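Local coordinates for gamma-glutamyl-gamma-aminobutyraldehyde dehydrogenase (Burkholderia cenocepacia, PDB 4LIH), which probably catalyses the NAD(P)+-dependent oxidation of aldehydes, such as gamma-glutamyl-gamma-aminobutyraldehyde, to the corresponding carboxylic acids, at residues Pro165-Ile179 and Gly193-Thr207. Numbering follows the deposited sequence.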
loop_
_atom_site.group_PDB
_atom_site.type_symbol
_atom_site.label_atom_id
_atom_site.label_comp_id
_atom_site.label_asym_id
_atom_site.label_seq_id
_atom_site.Cartn_x
_atom_site.Cartn_y
_atom_site.Cartn_z
ATOM N N PRO A 165 -12.691 -11.617 8.798
ATOM C CA PRO A 165 -13.983 -11.951 8.208
ATOM C C PRO A 165 -15.173 -11.516 9.042
ATOM O O PRO A 165 -15.120 -11.539 10.290
ATOM C CB PRO A 165 -13.936 -13.461 8.070
ATOM C CG PRO A 165 -12.927 -13.901 9.053
ATOM C CD PRO A 165 -11.894 -12.810 9.128
ATOM N N VAL A 166 -16.239 -11.108 8.355
ATOM C CA VAL A 166 -17.424 -10.516 9.033
ATOM C C VAL A 166 -18.259 -11.666 9.685
ATOM O O VAL A 166 -18.918 -11.497 10.728
ATOM C CB VAL A 166 -18.184 -9.574 8.030
ATOM C CG1 VAL A 166 -18.899 -10.351 6.964
ATOM C CG2 VAL A 166 -19.152 -8.618 8.701
ATOM N N GLY A 167 -18.183 -12.842 9.100
ATOM C CA GLY A 167 -18.941 -14.035 9.598
ATOM C C GLY A 167 -19.790 -14.718 8.541
ATOM O O GLY A 167 -19.288 -15.475 7.708
ATOM N N VAL A 168 -21.107 -14.532 8.631
ATOM C CA VAL A 168 -22.006 -15.136 7.683
ATOM C C VAL A 168 -22.430 -14.134 6.601
ATOM O O VAL A 168 -23.032 -13.047 6.900
ATOM C CB VAL A 168 -23.277 -15.734 8.365
ATOM C CG1 VAL A 168 -24.234 -16.217 7.301
ATOM C CG2 VAL A 168 -22.923 -16.872 9.355
ATOM N N VAL A 169 -22.136 -14.495 5.344
ATOM C CA VAL A 169 -22.443 -13.633 4.179
ATOM C C VAL A 169 -23.549 -14.250 3.344
ATOM O O VAL A 169 -23.470 -15.419 3.010
ATOM C CB VAL A 169 -21.200 -13.445 3.304
ATOM C CG1 VAL A 169 -21.515 -12.655 2.066
ATOM C CG2 VAL A 169 -20.081 -12.748 4.090
ATOM N N ALA A 170 -24.612 -13.477 3.101
ATOM C CA ALA A 170 -25.670 -13.836 2.181
ATOM C C ALA A 170 -25.364 -13.166 0.861
ATOM O O ALA A 170 -25.008 -12.004 0.840
ATOM C CB ALA A 170 -27.026 -13.408 2.727
ATOM N N ALA A 171 -25.443 -13.915 -0.219
ATOM C CA ALA A 171 -25.351 -13.357 -1.580
ATOM C C ALA A 171 -26.582 -13.698 -2.423
ATOM O O ALA A 171 -26.911 -14.872 -2.610
ATOM C CB ALA A 171 -24.113 -13.875 -2.233
ATOM N N VAL A 172 -27.241 -12.664 -2.941
ATOM C CA VAL A 172 -28.406 -12.795 -3.793
ATOM C C VAL A 172 -28.009 -12.259 -5.159
ATOM O O VAL A 172 -27.649 -11.081 -5.279
ATOM C CB VAL A 172 -29.583 -11.968 -3.236
ATOM C CG1 VAL A 172 -30.814 -12.065 -4.140
ATOM C CG2 VAL A 172 -29.901 -12.367 -1.794
ATOM N N VAL A 173 -28.010 -13.123 -6.167
ATOM C CA VAL A 173 -27.477 -12.764 -7.466
ATOM C C VAL A 173 -28.480 -12.945 -8.589
ATOM O O VAL A 173 -29.454 -13.659 -8.419
ATOM C CB VAL A 173 -26.176 -13.545 -7.743
ATOM C CG1 VAL A 173 -25.139 -13.192 -6.688
ATOM C CG2 VAL A 173 -26.460 -15.019 -7.722
ATOM N N PRO A 174 -28.236 -12.295 -9.749
ATOM C CA PRO A 174 -29.228 -12.232 -10.763
ATOM C C PRO A 174 -29.036 -13.342 -11.786
ATOM O O PRO A 174 -28.209 -14.219 -11.624
ATOM C CB PRO A 174 -28.986 -10.838 -11.368
ATOM C CG PRO A 174 -27.553 -10.705 -11.335
ATOM C CD PRO A 174 -27.018 -11.590 -10.201
ATOM N N TRP A 175 -29.868 -13.306 -12.810
ATOM C CA TRP A 175 -29.936 -14.353 -13.833
ATOM C C TRP A 175 -29.192 -14.023 -15.099
ATOM O O TRP A 175 -29.138 -14.860 -16.014
ATOM C CB TRP A 175 -31.418 -14.629 -14.187
ATOM C CG TRP A 175 -32.239 -13.348 -14.475
ATOM C CD1 TRP A 175 -33.084 -12.720 -13.599
ATOM C CD2 TRP A 175 -32.281 -12.579 -15.682
ATOM N NE1 TRP A 175 -33.620 -11.607 -14.173
ATOM C CE2 TRP A 175 -33.159 -11.496 -15.455
ATOM C CE3 TRP A 175 -31.652 -12.683 -16.924
ATOM C CZ2 TRP A 175 -33.459 -10.546 -16.444
ATOM C CZ3 TRP A 175 -31.958 -11.741 -17.923
ATOM C CH2 TRP A 175 -32.844 -10.677 -17.668
ATOM N N ASN A 176 -28.675 -12.802 -15.228
ATOM C CA ASN A 176 -28.056 -12.441 -16.520
ATOM C C ASN A 176 -26.658 -13.040 -16.661
ATOM O O ASN A 176 -26.242 -13.418 -17.787
ATOM C CB ASN A 176 -28.074 -10.935 -16.785
ATOM C CG ASN A 176 -27.314 -10.141 -15.741
ATOM O OD1 ASN A 176 -27.220 -10.540 -14.567
ATOM N ND2 ASN A 176 -26.694 -9.045 -16.174
ATOM N N PHE A 177 -25.945 -13.132 -15.537
ATOM C CA PHE A 177 -24.644 -13.798 -15.453
ATOM C C PHE A 177 -24.632 -14.675 -14.206
ATOM O O PHE A 177 -23.927 -14.332 -13.234
ATOM C CB PHE A 177 -23.466 -12.788 -15.367
ATOM C CG PHE A 177 -23.270 -11.998 -16.614
ATOM C CD1 PHE A 177 -22.477 -12.479 -17.627
ATOM C CD2 PHE A 177 -23.962 -10.796 -16.797
ATOM C CE1 PHE A 177 -22.351 -11.781 -18.805
ATOM C CE2 PHE A 177 -23.825 -10.095 -17.993
ATOM C CZ PHE A 177 -23.052 -10.602 -18.991
ATOM N N PRO A 178 -25.401 -15.789 -14.211
ATOM C CA PRO A 178 -25.605 -16.533 -12.970
ATOM C C PRO A 178 -24.320 -17.013 -12.324
ATOM O O PRO A 178 -24.074 -16.675 -11.183
ATOM C CB PRO A 178 -26.514 -17.718 -13.370
ATOM C CG PRO A 178 -27.149 -17.264 -14.656
ATOM C CD PRO A 178 -26.194 -16.342 -15.330
ATOM N N ILE A 179 -23.515 -17.791 -13.020
ATOM C CA ILE A 179 -22.314 -18.314 -12.375
ATOM C C ILE A 179 -21.262 -17.223 -12.114
ATOM O O ILE A 179 -20.595 -17.225 -11.061
ATOM C CB ILE A 179 -21.707 -19.549 -13.089
ATOM C CG1 ILE A 179 -20.761 -20.274 -12.090
ATOM C CG2 ILE A 179 -21.024 -19.176 -14.399
ATOM C CD1 ILE A 179 -19.991 -21.393 -12.745
ATOM N N GLY A 193 -12.558 -16.022 4.557
ATOM C CA GLY A 193 -12.837 -16.901 5.718
ATOM C C GLY A 193 -14.306 -16.930 6.101
ATOM O O GLY A 193 -14.718 -17.728 6.948
ATOM N N ASN A 194 -15.128 -16.143 5.425
ATOM C CA ASN A 194 -16.576 -16.208 5.671
ATOM C C ASN A 194 -17.285 -17.503 5.263
ATOM O O ASN A 194 -16.823 -18.258 4.399
ATOM C CB ASN A 194 -17.270 -15.034 5.024
ATOM C CG ASN A 194 -16.671 -13.726 5.425
ATOM O OD1 ASN A 194 -16.879 -13.250 6.543
ATOM N ND2 ASN A 194 -15.935 -13.105 4.503
ATOM N N SER A 195 -18.405 -17.768 5.943
ATOM C CA SER A 195 -19.419 -18.700 5.476
ATOM C C SER A 195 -20.396 -17.964 4.580
ATOM O O SER A 195 -20.722 -16.767 4.814
ATOM C CB SER A 195 -20.135 -19.323 6.649
ATOM O OG SER A 195 -19.230 -20.103 7.348
ATOM N N VAL A 196 -20.823 -18.653 3.544
ATOM C CA VAL A 196 -21.715 -18.088 2.533
ATOM C C VAL A 196 -23.025 -18.874 2.350
ATOM O O VAL A 196 -23.034 -20.115 2.244
ATOM C CB VAL A 196 -20.981 -17.958 1.191
ATOM C CG1 VAL A 196 -21.923 -17.517 0.050
ATOM C CG2 VAL A 196 -19.846 -16.963 1.351
ATOM N N VAL A 197 -24.115 -18.114 2.301
ATOM C CA VAL A 197 -25.409 -18.597 1.833
ATOM C C VAL A 197 -25.742 -17.836 0.545
ATOM O O VAL A 197 -25.980 -16.617 0.538
ATOM C CB VAL A 197 -26.470 -18.447 2.908
ATOM C CG1 VAL A 197 -27.770 -19.109 2.460
ATOM C CG2 VAL A 197 -25.963 -19.093 4.211
ATOM N N LEU A 198 -25.710 -18.573 -0.557
ATOM C CA LEU A 198 -26.005 -18.022 -1.864
ATOM C C LEU A 198 -27.454 -18.352 -2.300
ATOM O O LEU A 198 -27.900 -19.491 -2.193
ATOM C CB LEU A 198 -25.035 -18.566 -2.874
ATOM C CG LEU A 198 -25.173 -18.228 -4.363
ATOM C CD1 LEU A 198 -24.711 -16.836 -4.599
ATOM C CD2 LEU A 198 -24.303 -19.214 -5.141
ATOM N N LYS A 199 -28.154 -17.336 -2.778
ATOM C CA LYS A 199 -29.524 -17.442 -3.251
ATOM C C LYS A 199 -29.496 -17.034 -4.717
ATOM O O LYS A 199 -29.515 -15.839 -5.040
ATOM C CB LYS A 199 -30.455 -16.552 -2.440
ATOM C CG LYS A 199 -31.881 -17.102 -2.279
ATOM C CD LYS A 199 -32.629 -17.256 -3.600
ATOM C CE LYS A 199 -33.110 -15.925 -4.126
ATOM N NZ LYS A 199 -33.826 -15.983 -5.428
ATOM N N PRO A 200 -29.421 -18.015 -5.619
ATOM C CA PRO A 200 -29.454 -17.741 -7.052
ATOM C C PRO A 200 -30.861 -17.323 -7.515
ATOM O O PRO A 200 -31.813 -17.567 -6.793
ATOM C CB PRO A 200 -29.027 -19.084 -7.649
ATOM C CG PRO A 200 -29.545 -20.091 -6.665
ATOM C CD PRO A 200 -29.270 -19.459 -5.346
ATOM N N SER A 201 -30.966 -16.647 -8.655
ATOM C CA SER A 201 -32.283 -16.225 -9.186
ATOM C C SER A 201 -33.105 -17.460 -9.461
ATOM O O SER A 201 -32.554 -18.453 -9.887
ATOM C CB SER A 201 -32.105 -15.362 -10.462
ATOM O OG SER A 201 -33.363 -15.103 -11.105
ATOM N N GLU A 202 -34.406 -17.421 -9.160
ATOM C CA GLU A 202 -35.324 -18.439 -9.618
ATOM C C GLU A 202 -35.256 -18.670 -11.137
ATOM O O GLU A 202 -35.600 -19.769 -11.590
ATOM C CB GLU A 202 -36.765 -18.120 -9.186
ATOM C CG GLU A 202 -37.361 -16.902 -9.852
ATOM C CD GLU A 202 -37.048 -15.549 -9.193
ATOM O OE1 GLU A 202 -36.058 -15.338 -8.358
ATOM O OE2 GLU A 202 -37.818 -14.633 -9.580
ATOM N N LYS A 203 -34.824 -17.635 -11.894
ATOM C CA LYS A 203 -34.636 -17.744 -13.321
ATOM C C LYS A 203 -33.323 -18.446 -13.733
ATOM O O LYS A 203 -33.134 -18.721 -14.920
ATOM C CB LYS A 203 -34.697 -16.377 -13.983
ATOM C CG LYS A 203 -36.011 -15.640 -13.831
ATOM C CD LYS A 203 -36.108 -14.419 -14.737
ATOM C CE LYS A 203 -36.863 -13.234 -14.094
ATOM N NZ LYS A 203 -38.325 -13.441 -14.054
ATOM N N SER A 204 -32.424 -18.718 -12.780
ATOM C CA SER A 204 -31.154 -19.366 -13.129
ATOM C C SER A 204 -30.469 -20.045 -11.942
ATOM O O SER A 204 -29.422 -19.608 -11.499
ATOM C CB SER A 204 -30.206 -18.298 -13.676
ATOM O OG SER A 204 -30.052 -17.243 -12.745
ATOM N N PRO A 205 -31.066 -21.091 -11.407
ATOM C CA PRO A 205 -30.531 -21.743 -10.252
ATOM C C PRO A 205 -29.427 -22.766 -10.501
ATOM O O PRO A 205 -28.777 -23.166 -9.532
ATOM C CB PRO A 205 -31.756 -22.494 -9.726
ATOM C CG PRO A 205 -32.448 -22.896 -10.972
ATOM C CD PRO A 205 -32.382 -21.663 -11.781
ATOM N N LEU A 206 -29.308 -23.281 -11.731
ATOM C CA LEU A 206 -28.579 -24.559 -11.941
ATOM C C LEU A 206 -27.051 -24.554 -11.686
ATOM O O LEU A 206 -26.527 -25.482 -11.022
ATOM C CB LEU A 206 -28.875 -25.165 -13.333
ATOM C CG LEU A 206 -30.378 -25.434 -13.644
ATOM C CD1 LEU A 206 -30.567 -26.076 -15.005
ATOM C CD2 LEU A 206 -30.967 -26.296 -12.553
ATOM N N THR A 207 -26.333 -23.581 -12.229
ATOM C CA THR A 207 -24.872 -23.556 -12.041
ATOM C C THR A 207 -24.499 -23.315 -10.581
ATOM O O THR A 207 -23.505 -23.850 -10.115
ATOM C CB THR A 207 -24.116 -22.601 -13.007
ATOM O OG1 THR A 207 -24.625 -21.253 -12.933
ATOM C CG2 THR A 207 -24.202 -23.117 -14.413
HETATM O O HOH W 1 -28.652 -16.607 -10.245
#
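A single water links the two segments where their strands run out into loops: it donates to P174 O (2.8 Å), accepts from S201 N and lies 2.9 Å from S204 OG. Beside it, S204 OG packs against W175 CA and CB, while P178 CG lies 3.4 Å from S204 CB, tighter than a usual van der Waals contact. K203 runs alongside the W175 indole in the same direction and lays CD over the face of its five-membered ring, 3.8 Å from the centroid, a CH-pi contact; its NZ continues to D353. S201 OG reaches the indole edge near CD1 and also accepts from K203 N, an ST turn. Before these loops, strands 168-172 and 195-199 pair in parallel as the two strands of a beta-alpha-beta unit, joined by helix 178-191, in the Rossmann-like cofactor-binding domain of aldehyde dehydrogenases. Their ladder ends in a weak bond from V173 N to K199 O. A171 CB and L198 CD1 meet on one face of the sheet, and V173 CG2, just beyond the strand, touches the same CD1. At the other end N194 turns OD1 onto G167 N (2.9 Å, in the carbonyl plane) and, weakly, V166 N; its ND2 is held by A189 O and Y493 O.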